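Putative flavoprotein (PDB 4ICI) binds flavin mononucleotide in a flavodoxin-like fold and probably serves in electron transfer or redox chemistry. Local coordinates at residues K15-Y20 with E83-Y88; Y95-D100 with P122-G127; I105-I110 with K140-L145. All blocks are in the same frame, centred on the assembly; numbering follows the deposited sequence. Where two conformers were deposited one is given.

How the contacts relate
The chain starts with strand 16-20, which lies between 41-44 and 90-96 in a flavodoxin-like parallel sheet. Contact 1 closes the first loop, bringing 83-88, the run just ahead of strand 90-96, back to the start of strand 16-20. The chain then passes along strand 90-96 into contact 2, where 95-100 meets 122-127 after the crossover through helix 104-112. Contact 3 begins within that crossover and ends beyond helix 132-141, so contacts 2 and 3 cross along the chain, whereas contact 1 is complete before either opens. Phe123 packs on Val18, linking contacts 1 and 2; Ala19 meets Phe109, and Tyr95 meets Ile106, tying the sheet to helix 104-112.

Contact 1. Residues K15-Y20 with E83-Y88; sequences KILVAY and ENIGTY. With EDO (1,2-ethanediol), chain G.
The side chains of Lys15 and Leu17 meet the ring of Tyr88 where the first strand of the flavodoxin-like sheet, 16-20, begins beside the 3-10 turn leading to strand 90-96. Polar contacts come first. Lys15 is extended, with CG anti to the backbone N (chi1 -163°), and its NZ donates to Thr87 OG1 at 2.8 Å. That hydroxyl in turn donates to Asn84 O, at 2.9 Å and in the carbonyl plane, and the same oxygen also accepts from Thr87 N. Asn84 ND2 donates to Tyr88 OH at 3.2 Å, the hydroxyl lying 25° out of the Asn84 amide plane, while Asp41 bonds the same hydroxyl and Lys82 holds Asn84 OD1.

The ring contacts are of two kinds. Lys15 NZ makes an off-centre cation-pi contact, 4.6 Å from the centroid of the Tyr88 ring. Over the face opposite Thr87 OG1, Leu17 CB makes a CH-pi contact 3.7 Å from that centroid. An alanine in place of Tyr88 would probably open a gap beside Leu17 and leave Asp41 without its hydroxyl partner.

Apolar packing completes the contact beyond the ring, where the side chains of Leu17 and Ile85 cross at about a right angle and Leu17 CD2 lies 3.6 Å from Ile85 CD1.

Contact 2. Residues Y95-D100 with P122-G127; sequences YPIWWD and PFATSG. With FMN (flavin mononucleotide), chain B.
Tyr95 and Ala124 pair in parallel register, and the next pair along is Pro96 with Thr125. This is the tight part of the contact, buried throughout. Tyr95 N donates to Phe123 O at 3.1 Å, Tyr95 O accepts from Thr125 N, and Ile97 N gives the straightest of the three bonds to Thr125 O, 2.9 Å long with an N-H...O angle of 158°. Phe123 O also lies over one face of the Tyr95 ring, toward its rim. Tyr95 CG lies between the backbone N and the carbonyl carbon (chi1 48°). The ring runs side by side with Pro122, whose CB is 3.7 Å from Tyr95 OH. Ser134 on helix 132-141 bonds that hydroxyl. In the conformer given, Ile97 CD1 lies 3.7 Å from Ala124 CB, and its CG1 meets Ser126 CB.

Past Ile97 and Ser126 the two segments part and the flavin takes over. Ile97 O accepts from FMN O2' at 2.7 Å, and Thr125 OG1 pairs with FMN O4'. Trp99 N donates to FMN N5 at 2.9 Å, Asp100 N to FMN O4, and Gly127 N to FMN N1 at 3.0 Å. The Trp98 ring lies with one face over the dimethylbenzene end, whereas Trp99, out on the exposed side, meets FMN C6 obliquely. Two loops at the C-terminal ends of adjacent parallel strands, holding the isoalloxazine by backbone N-H groups, form the FMN site characteristic of flavodoxins.

Contact 3. Residues I105-I110 with K140-L145; sequences IINTFI and KTYPDL
Thr141 and Asn107 meet through a water at the start of this contact: the water donates to Thr141 OG1 at 2.8 Å and accepts from Asn107 ND2. The Thr141 hydroxyl is also bonded to Val137 O, one turn back in helix 132-141. Directly, the two side chains only graze, CG2 of Thr141 lying 4.3 Å from Asn107 ND2, but that methyl also sits over one face of the Tyr142 ring, toward its rim.

Tyr142 is the first residue to leave helical geometry, and its side chain carries most of the contact. Its OH accepts from Asn107 ND2 at 3.0 Å, with an N-H...O angle of 157° and the hydroxyl close to the amide plane; Glu111, farther along helix 104-112, bonds the same oxygen. On the ring face opposite Thr141, Ile110 CG2 stands over the centre in a CH-pi contact, 3.6 Å from the centroid, while its CD1 lies 3.8 Å from Tyr142 CE2. The flavodoxin-like fold stacks its helices against a parallel sheet, and here the end of helix 132-141 is joined to helix 104-112, whose Ile110 also touches Ile93 of strand 90-96.

From Tyr142 the chain makes a type I beta turn through Pro143 and Asp144, closed by Leu145 N donating to Tyr142 O at 3.2 Å. Leu145 comes back toward the helix, and its CD1 packs 4.0 Å from Ile110 CG2.

Contact 1. Residues K15-Y20 with E83-Y88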
loop_
_atom_site.group_PDB
_atom_site.type_symbol
_atom_site.label_atom_id
_atom_site.label_comp_id
_atom_site.label_asym_id
_atom_site.label_seq_id
_atom_site.Cartn_x
_atom_site.Cartn_y
_atom_site.Cartn_z
ATOM N N LYS A 15 -16.945 6.701 1.561
ATOM C CA LYS A 15 -16.745 5.502 0.732
ATOM C C LYS A 15 -15.241 5.181 0.758
ATOM O O LYS A 15 -14.414 6.036 0.411
ATOM C CB LYS A 15 -17.203 5.691 -0.698
ATOM C CG LYS A 15 -17.392 4.357 -1.421
ATOM C CD LYS A 15 -17.754 4.498 -2.881
ATOM C CE LYS A 15 -17.936 3.128 -3.531
ATOM N NZ LYS A 15 -18.200 3.245 -5.006
ATOM N N ILE A 16 -14.914 3.969 1.196
ATOM C CA ILE A 16 -13.542 3.573 1.517
ATOM C C ILE A 16 -13.067 2.469 0.565
ATOM O O ILE A 16 -13.766 1.475 0.348
ATOM C CB ILE A 16 -13.415 3.059 2.979
ATOM C CG1 ILE A 16 -13.880 4.148 3.949
ATOM C CG2 ILE A 16 -11.980 2.562 3.268
ATOM C CD1 ILE A 16 -13.798 3.719 5.409
ATOM N N LEU A 17 -11.886 2.687 -0.011
ATOM C CA LEU A 17 -11.150 1.676 -0.741
ATOM C C LEU A 17 -9.900 1.282 0.007
ATOM O O LEU A 17 -9.191 2.149 0.552
ATOM C CB LEU A 17 -10.734 2.218 -2.103
ATOM C CG LEU A 17 -10.027 1.256 -3.056
ATOM C CD1 LEU A 17 -10.960 0.092 -3.450
ATOM C CD2 LEU A 17 -9.490 2.007 -4.266
ATOM N N VAL A 18 -9.667 -0.030 0.056
ATOM C CA VAL A 18 -8.435 -0.614 0.570
ATOM C C VAL A 18 -7.694 -1.193 -0.636
ATOM O O VAL A 18 -8.022 -2.284 -1.102
ATOM C CB VAL A 18 -8.693 -1.645 1.702
ATOM C CG1 VAL A 18 -7.397 -2.239 2.221
ATOM C CG2 VAL A 18 -9.558 -1.054 2.835
ATOM N N ALA A 19 -6.738 -0.431 -1.140
ATOM C CA ALA A 19 -5.875 -0.876 -2.233
ATOM C C ALA A 19 -4.628 -1.494 -1.627
ATOM O O ALA A 19 -4.109 -0.992 -0.628
ATOM C CB ALA A 19 -5.515 0.321 -3.161
ATOM N N TYR A 20 -4.136 -2.579 -2.221
ATOM C CA TYR A 20 -2.961 -3.214 -1.670
ATOM C C TYR A 20 -2.205 -4.022 -2.687
ATOM O O TYR A 20 -2.817 -4.605 -3.598
ATOM C CB TYR A 20 -3.319 -4.097 -0.447
ATOM C CG TYR A 20 -4.107 -5.311 -0.844
ATOM C CD1 TYR A 20 -5.488 -5.255 -1.051
ATOM C CD2 TYR A 20 -3.459 -6.499 -1.116
ATOM C CE1 TYR A 20 -6.197 -6.381 -1.454
ATOM C CE2 TYR A 20 -4.149 -7.601 -1.525
ATOM C CZ TYR A 20 -5.522 -7.542 -1.693
ATOM O OH TYR A 20 -6.220 -8.669 -2.108
ATOM N N GLU A 83 -11.416 1.129 -11.882
ATOM C CA GLU A 83 -12.138 2.030 -12.793
ATOM C C GLU A 83 -13.010 3.091 -12.098
ATOM O O GLU A 83 -13.165 4.210 -12.598
ATOM C CB GLU A 83 -12.988 1.206 -13.759
ATOM C CG GLU A 83 -12.148 0.275 -14.646
ATOM N N ASN A 84 -13.572 2.736 -10.949
ATOM C CA ASN A 84 -14.436 3.660 -10.184
ATOM C C ASN A 84 -13.700 4.405 -9.071
ATOM O O ASN A 84 -14.321 4.826 -8.098
ATOM C CB ASN A 84 -15.607 2.890 -9.551
ATOM C CG ASN A 84 -15.156 1.925 -8.454
ATOM O OD1 ASN A 84 -13.962 1.524 -8.395
ATOM N ND2 ASN A 84 -16.091 1.564 -7.559
ATOM N N ILE A 85 -12.382 4.547 -9.201
ATOM C CA ILE A 85 -11.573 5.210 -8.172
ATOM C C ILE A 85 -12.144 6.579 -7.771
ATOM O O ILE A 85 -12.041 6.978 -6.602
ATOM C CB ILE A 85 -10.069 5.323 -8.626
ATOM C CG1 ILE A 85 -9.164 5.845 -7.495
ATOM C CG2 ILE A 85 -9.937 6.180 -9.896
ATOM C CD1 ILE A 85 -8.951 4.868 -6.404
ATOM N N GLY A 86 -12.762 7.285 -8.722
ATOM C CA GLY A 86 -13.336 8.602 -8.460
ATOM C C GLY A 86 -14.376 8.651 -7.353
ATOM O O GLY A 86 -14.535 9.687 -6.707
ATOM N N THR A 87 -15.058 7.534 -7.113
ATOM C CA THR A 87 -16.158 7.466 -6.141
ATOM C C THR A 87 -15.700 7.441 -4.666
ATOM O O THR A 87 -16.508 7.663 -3.747
ATOM C CB THR A 87 -17.050 6.239 -6.386
ATOM O OG1 THR A 87 -16.372 5.016 -6.066
ATOM C CG2 THR A 87 -17.542 6.212 -7.833
ATOM N N TYR A 88 -14.416 7.169 -4.427
ATOM C CA TYR A 88 -13.952 6.947 -3.056
ATOM C C TYR A 88 -13.504 8.235 -2.395
ATOM O O TYR A 88 -12.880 9.079 -3.018
ATOM C CB TYR A 88 -12.836 5.895 -3.003
ATOM C CG TYR A 88 -13.307 4.539 -3.470
ATOM C CD1 TYR A 88 -14.007 3.694 -2.624
ATOM C CD2 TYR A 88 -13.070 4.108 -4.777
ATOM C CE1 TYR A 88 -14.477 2.445 -3.068
ATOM C CE2 TYR A 88 -13.536 2.883 -5.222
ATOM C CZ TYR A 88 -14.241 2.048 -4.371
ATOM O OH TYR A 88 -14.694 0.814 -4.823
HETATM C C1 EDO G . -4.203 -10.718 -2.883
HETATM O O1 EDO G . -5.536 -10.655 -3.391
HETATM C C2 EDO G . -3.482 -12.074 -2.766
HETATM O O2 EDO G . -3.915 -13.014 -1.732
#

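Contact 2. Residues Y95-D100 with P122-G127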
loop_
_atom_site.group_PDB
_atom_site.type_symbol
_atom_site.label_atom_id
_atom_site.label_comp_id
_atom_site.label_asym_id
_atom_site.label_seq_id
_atom_site.Cartn_x
_atom_site.Cartn_y
_atom_site.Cartn_z
ATOM N N TYR A 95 1.080 -2.363 1.484
ATOM C CA TYR A 95 2.252 -2.962 0.839
ATOM C C TYR A 95 3.109 -3.706 1.850
ATOM O O TYR A 95 3.150 -3.358 3.022
ATOM C CB TYR A 95 3.095 -1.897 0.094
ATOM C CG TYR A 95 3.394 -0.649 0.912
ATOM C CD1 TYR A 95 2.508 0.421 0.922
ATOM C CD2 TYR A 95 4.516 -0.561 1.680
ATOM C CE1 TYR A 95 2.771 1.546 1.708
ATOM C CE2 TYR A 95 4.784 0.551 2.455
ATOM C CZ TYR A 95 3.914 1.599 2.469
ATOM O OH TYR A 95 4.146 2.723 3.251
ATOM N N PRO A 96 3.907 -4.659 1.367
ATOM C CA PRO A 96 5.019 -5.163 2.152
ATOM C C PRO A 96 6.153 -4.140 2.146
ATOM O O PRO A 96 6.359 -3.456 1.137
ATOM C CB PRO A 96 5.444 -6.402 1.385
ATOM C CG PRO A 96 5.112 -6.090 -0.056
ATOM C CD PRO A 96 3.856 -5.253 0.024
ATOM N N ILE A 97 6.884 -4.019 3.235
ATOM C CA ILE A 97 8.097 -3.183 3.282
ATOM C C ILE A 97 9.211 -3.894 2.532
ATOM O O ILE A 97 9.526 -5.024 2.862
ATOM C CB ILE A 97 8.591 -2.959 4.727
ATOM C CG1 ILE A 97 7.549 -2.223 5.584
ATOM C CG2 ILE A 97 9.964 -2.220 4.746
ATOM C CD1 ILE A 97 7.059 -0.884 5.002
ATOM N N TRP A 98 9.773 -3.265 1.506
ATOM C CA TRP A 98 10.919 -3.771 0.756
ATOM C C TRP A 98 12.061 -2.758 0.875
ATOM O O TRP A 98 11.938 -1.625 0.428
ATOM C CB TRP A 98 10.589 -3.969 -0.719
ATOM C CG TRP A 98 9.748 -5.138 -1.062
ATOM C CD1 TRP A 98 9.121 -6.018 -0.207
ATOM C CD2 TRP A 98 9.346 -5.525 -2.382
ATOM N NE1 TRP A 98 8.396 -6.947 -0.928
ATOM C CE2 TRP A 98 8.515 -6.657 -2.257
ATOM C CE3 TRP A 98 9.622 -5.034 -3.662
ATOM C CZ2 TRP A 98 7.965 -7.315 -3.350
ATOM C CZ3 TRP A 98 9.067 -5.702 -4.737
ATOM C CH2 TRP A 98 8.242 -6.832 -4.572
ATOM N N TRP A 99 13.159 -3.176 1.522
ATOM C CA TRP A 99 14.295 -2.292 1.749
ATOM C C TRP A 99 13.858 -0.942 2.364
ATOM O O TRP A 99 14.312 0.129 1.968
ATOM C CB TRP A 99 15.056 -2.093 0.438
ATOM C CG TRP A 99 15.638 -3.364 -0.096
ATOM C CD1 TRP A 99 15.084 -4.220 -1.033
ATOM C CD2 TRP A 99 16.869 -3.979 0.327
ATOM N NE1 TRP A 99 15.910 -5.301 -1.212
ATOM C CE2 TRP A 99 17.006 -5.176 -0.400
ATOM C CE3 TRP A 99 17.861 -3.624 1.235
ATOM C CZ2 TRP A 99 18.098 -6.033 -0.238
ATOM C CZ3 TRP A 99 18.960 -4.475 1.400
ATOM C CH2 TRP A 99 19.066 -5.666 0.663
ATOM N N ASP A 100 12.986 -1.029 3.367
ATOM C CA ASP A 100 12.469 0.126 4.123
ATOM C C ASP A 100 11.647 1.105 3.279
ATOM O O ASP A 100 11.469 2.265 3.678
ATOM C CB ASP A 100 13.623 0.854 4.851
ATOM C CG ASP A 100 13.226 1.419 6.215
ATOM O OD1 ASP A 100 12.104 1.141 6.731
ATOM O OD2 ASP A 100 14.076 2.189 6.728
ATOM N N PRO A 122 -1.371 5.064 4.262
ATOM C CA PRO A 122 -0.622 3.829 3.998
ATOM C C PRO A 122 -0.811 2.805 5.112
ATOM O O PRO A 122 -1.101 3.154 6.245
ATOM C CB PRO A 122 0.836 4.312 3.950
ATOM C CG PRO A 122 0.865 5.471 4.929
ATOM C CD PRO A 122 -0.512 6.104 4.852
ATOM N N PHE A 123 -0.588 1.551 4.785
ATOM C CA PHE A 123 -0.427 0.500 5.771
ATOM C C PHE A 123 0.527 -0.530 5.233
ATOM O O PHE A 123 0.783 -0.579 4.027
ATOM C CB PHE A 123 -1.785 -0.104 6.193
ATOM C CG PHE A 123 -2.495 -0.914 5.128
ATOM C CD1 PHE A 123 -3.291 -0.295 4.187
ATOM C CD2 PHE A 123 -2.424 -2.294 5.127
ATOM C CE1 PHE A 123 -3.986 -1.029 3.225
ATOM C CE2 PHE A 123 -3.131 -3.033 4.203
ATOM C CZ PHE A 123 -3.913 -2.392 3.257
ATOM N N ALA A 124 1.059 -1.381 6.107
ATOM C CA ALA A 124 2.108 -2.293 5.665
ATOM C C ALA A 124 2.198 -3.524 6.515
ATOM O O ALA A 124 1.673 -3.563 7.634
ATOM C CB ALA A 124 3.480 -1.558 5.639
ATOM N N THR A 125 2.859 -4.526 5.956
ATOM C CA THR A 125 3.410 -5.629 6.731
ATOM C C THR A 125 4.910 -5.696 6.495
ATOM O O THR A 125 5.421 -5.143 5.521
ATOM C CB THR A 125 2.732 -6.990 6.424
ATOM O OG1 THR A 125 3.067 -7.453 5.122
ATOM C CG2 THR A 125 1.206 -6.929 6.605
ATOM N N SER A 126 5.641 -6.343 7.410
ATOM C CA SER A 126 7.106 -6.376 7.339
ATOM C C SER A 126 7.639 -7.513 8.169
ATOM O O SER A 126 6.906 -8.135 8.966
ATOM C CB SER A 126 7.722 -5.087 7.857
ATOM O OG SER A 126 7.674 -5.037 9.276
ATOM N N GLY A 127 8.935 -7.713 7.999
ATOM C CA GLY A 127 9.700 -8.625 8.838
ATOM C C GLY A 127 10.255 -7.998 10.096
ATOM O O GLY A 127 11.117 -8.613 10.749
HETATM N N1 FMN B . 11.013 -6.691 6.021
HETATM C C2 FMN B . 11.474 -5.699 6.852
HETATM O O2 FMN B . 11.154 -5.719 8.038
HETATM N N3 FMN B . 12.298 -4.705 6.343
HETATM C C4 FMN B . 12.724 -4.682 5.026
HETATM O O4 FMN B . 13.416 -3.710 4.671
HETATM C C4A FMN B . 12.283 -5.717 4.185
HETATM N N5 FMN B . 12.703 -5.769 2.838
HETATM C C5A FMN B . 12.200 -6.801 2.036
HETATM C C6 FMN B . 12.570 -6.856 0.685
HETATM C C7 FMN B . 12.086 -7.843 -0.135
HETATM C C7M FMN B . 12.451 -7.860 -1.589
HETATM C C8 FMN B . 11.211 -8.799 0.354
HETATM C C8M FMN B . 10.696 -9.895 -0.550
HETATM C C9 FMN B . 10.846 -8.760 1.693
HETATM C C9A FMN B . 11.318 -7.749 2.553
HETATM N N10 FMN B . 10.942 -7.694 3.904
HETATM C C10 FMN B . 11.417 -6.686 4.707
HETATM C "C1'" FMN B . 9.957 -8.696 4.451
HETATM C "C2'" FMN B . 8.524 -8.274 4.022
HETATM O "O2'" FMN B . 8.213 -6.929 4.300
HETATM C "C3'" FMN B . 7.447 -9.089 4.765
HETATM O "O3'" FMN B . 7.769 -10.515 4.713
HETATM C "C4'" FMN B . 5.994 -8.799 4.280
HETATM O "O4'" FMN B . 5.130 -9.254 5.294
HETATM C "C5'" FMN B . 5.690 -9.617 2.969
HETATM O "O5'" FMN B . 4.374 -9.273 2.620
HETATM P P FMN B . 3.565 -10.013 1.453
HETATM O O1P FMN B . 3.421 -11.466 1.934
HETATM O O2P FMN B . 2.324 -9.292 1.224
HETATM O O3P FMN B . 4.365 -9.967 0.147
#

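Contact 3. Residues I105-I110 with K140-L145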
loop_
_atom_site.group_PDB
_atom_site.type_symbol
_atom_site.label_atom_id
_atom_site.label_comp_id
_atom_site.label_asym_id
_atom_site.label_seq_id
_atom_site.Cartn_x
_atom_site.Cartn_y
_atom_site.Cartn_z
ATOM N N ILE A 105 5.674 -0.721 -7.428
ATOM C CA ILE A 105 4.318 -0.821 -7.970
ATOM C C ILE A 105 3.323 0.088 -7.239
ATOM O O ILE A 105 2.317 0.484 -7.794
ATOM C CB ILE A 105 3.828 -2.305 -8.013
ATOM C CG1 ILE A 105 2.676 -2.495 -9.017
ATOM C CG2 ILE A 105 3.509 -2.802 -6.597
ATOM C CD1 ILE A 105 2.337 -3.949 -9.299
ATOM N N ILE A 106 3.644 0.462 -5.998
ATOM C CA ILE A 106 2.830 1.443 -5.290
ATOM C C ILE A 106 2.909 2.813 -5.989
ATOM O O ILE A 106 1.899 3.504 -6.123
ATOM C CB ILE A 106 3.213 1.526 -3.798
ATOM C CG1 ILE A 106 2.910 0.183 -3.102
ATOM C CG2 ILE A 106 2.459 2.672 -3.124
ATOM C CD1 ILE A 106 1.450 -0.381 -3.259
ATOM N N ASN A 107 4.096 3.176 -6.451
ATOM C CA ASN A 107 4.241 4.382 -7.257
ATOM C C ASN A 107 3.429 4.268 -8.563
ATOM O O ASN A 107 2.769 5.220 -8.996
ATOM C CB ASN A 107 5.709 4.677 -7.574
ATOM C CG ASN A 107 6.569 4.805 -6.328
ATOM O OD1 ASN A 107 7.066 3.803 -5.789
ATOM N ND2 ASN A 107 6.748 6.039 -5.853
ATOM N N THR A 108 3.471 3.094 -9.214
ATOM C CA THR A 108 2.651 2.914 -10.421
ATOM C C THR A 108 1.166 3.143 -10.108
ATOM O O THR A 108 0.466 3.849 -10.853
ATOM C CB THR A 108 2.814 1.519 -11.027
ATOM O OG1 THR A 108 4.213 1.229 -11.104
ATOM C CG2 THR A 108 2.122 1.417 -12.387
ATOM N N PHE A 109 0.705 2.606 -8.982
ATOM C CA PHE A 109 -0.668 2.787 -8.572
ATOM C C PHE A 109 -1.029 4.264 -8.357
ATOM O O PHE A 109 -2.029 4.777 -8.919
ATOM C CB PHE A 109 -0.969 2.004 -7.283
ATOM C CG PHE A 109 -2.312 2.341 -6.707
ATOM C CD1 PHE A 109 -3.474 1.915 -7.327
ATOM C CD2 PHE A 109 -2.415 3.101 -5.524
ATOM C CE1 PHE A 109 -4.716 2.257 -6.812
ATOM C CE2 PHE A 109 -3.659 3.438 -5.041
ATOM C CZ PHE A 109 -4.789 3.019 -5.681
ATOM N N ILE A 110 -0.216 4.951 -7.557
ATOM C CA ILE A 110 -0.503 6.348 -7.199
ATOM C C ILE A 110 -0.505 7.218 -8.461
ATOM O O ILE A 110 -1.362 8.084 -8.615
ATOM C CB ILE A 110 0.491 6.865 -6.159
ATOM C CG1 ILE A 110 0.240 6.191 -4.808
ATOM C CG2 ILE A 110 0.424 8.416 -6.012
ATOM C CD1 ILE A 110 1.381 6.358 -3.833
ATOM N N LYS A 140 6.749 12.573 0.787
ATOM C CA LYS A 140 7.638 13.513 0.118
ATOM C C LYS A 140 7.569 13.407 -1.402
ATOM O O LYS A 140 7.757 14.391 -2.115
ATOM C CB LYS A 140 9.070 13.346 0.607
ATOM C CG LYS A 140 9.302 13.787 2.050
ATOM C CD LYS A 140 10.732 13.510 2.498
ATOM C CE LYS A 140 11.019 14.019 3.892
ATOM N NZ LYS A 140 10.955 15.525 3.932
ATOM N N THR A 141 7.324 12.199 -1.900
ATOM C CA THR A 141 7.201 11.989 -3.352
ATOM C C THR A 141 5.896 12.569 -3.921
ATOM O O THR A 141 5.873 13.105 -5.037
ATOM C CB THR A 141 7.281 10.481 -3.711
ATOM O OG1 THR A 141 8.460 9.917 -3.130
ATOM C CG2 THR A 141 7.292 10.279 -5.232
ATOM N N TYR A 142 4.830 12.504 -3.123
ATOM C CA TYR A 142 3.483 12.905 -3.562
ATOM C C TYR A 142 2.901 13.914 -2.574
ATOM O O TYR A 142 1.891 13.657 -1.898
ATOM C CB TYR A 142 2.586 11.701 -3.703
ATOM C CG TYR A 142 3.170 10.672 -4.648
ATOM C CD1 TYR A 142 3.266 10.924 -6.000
ATOM C CD2 TYR A 142 3.633 9.444 -4.175
ATOM C CE1 TYR A 142 3.859 9.999 -6.872
ATOM C CE2 TYR A 142 4.211 8.519 -5.025
ATOM C CZ TYR A 142 4.312 8.796 -6.381
ATOM O OH TYR A 142 4.887 7.887 -7.234
ATOM N N PRO A 143 3.525 15.087 -2.475
ATOM C CA PRO A 143 3.157 16.013 -1.402
ATOM C C PRO A 143 1.820 16.714 -1.587
ATOM O O PRO A 143 1.303 17.285 -0.614
ATOM C CB PRO A 143 4.301 17.037 -1.431
ATOM C CG PRO A 143 4.725 17.047 -2.847
ATOM C CD PRO A 143 4.714 15.572 -3.172
ATOM N N ASP A 144 1.261 16.662 -2.790
ATOM C CA ASP A 144 -0.047 17.260 -3.048
ATOM C C ASP A 144 -1.189 16.432 -2.524
ATOM O O ASP A 144 -2.299 16.933 -2.402
ATOM C CB ASP A 144 -0.283 17.510 -4.535
ATOM C CG ASP A 144 0.608 18.551 -5.112
ATOM O OD1 ASP A 144 0.803 19.619 -4.528
ATOM O OD2 ASP A 144 1.124 18.307 -6.218
ATOM N N LEU A 145 -0.944 15.162 -2.197
ATOM C CA LEU A 145 -1.993 14.329 -1.619
ATOM C C LEU A 145 -2.218 14.586 -0.151
ATOM O O LEU A 145 -1.315 15.038 0.563
ATOM C CB LEU A 145 -1.686 12.829 -1.841
ATOM C CG LEU A 145 -1.472 12.433 -3.299
ATOM C CD1 LEU A 145 -1.213 10.912 -3.408
ATOM C CD2 LEU A 145 -2.673 12.851 -4.165
HETATM O O HOH W 1 8.786 7.291 -4.010
#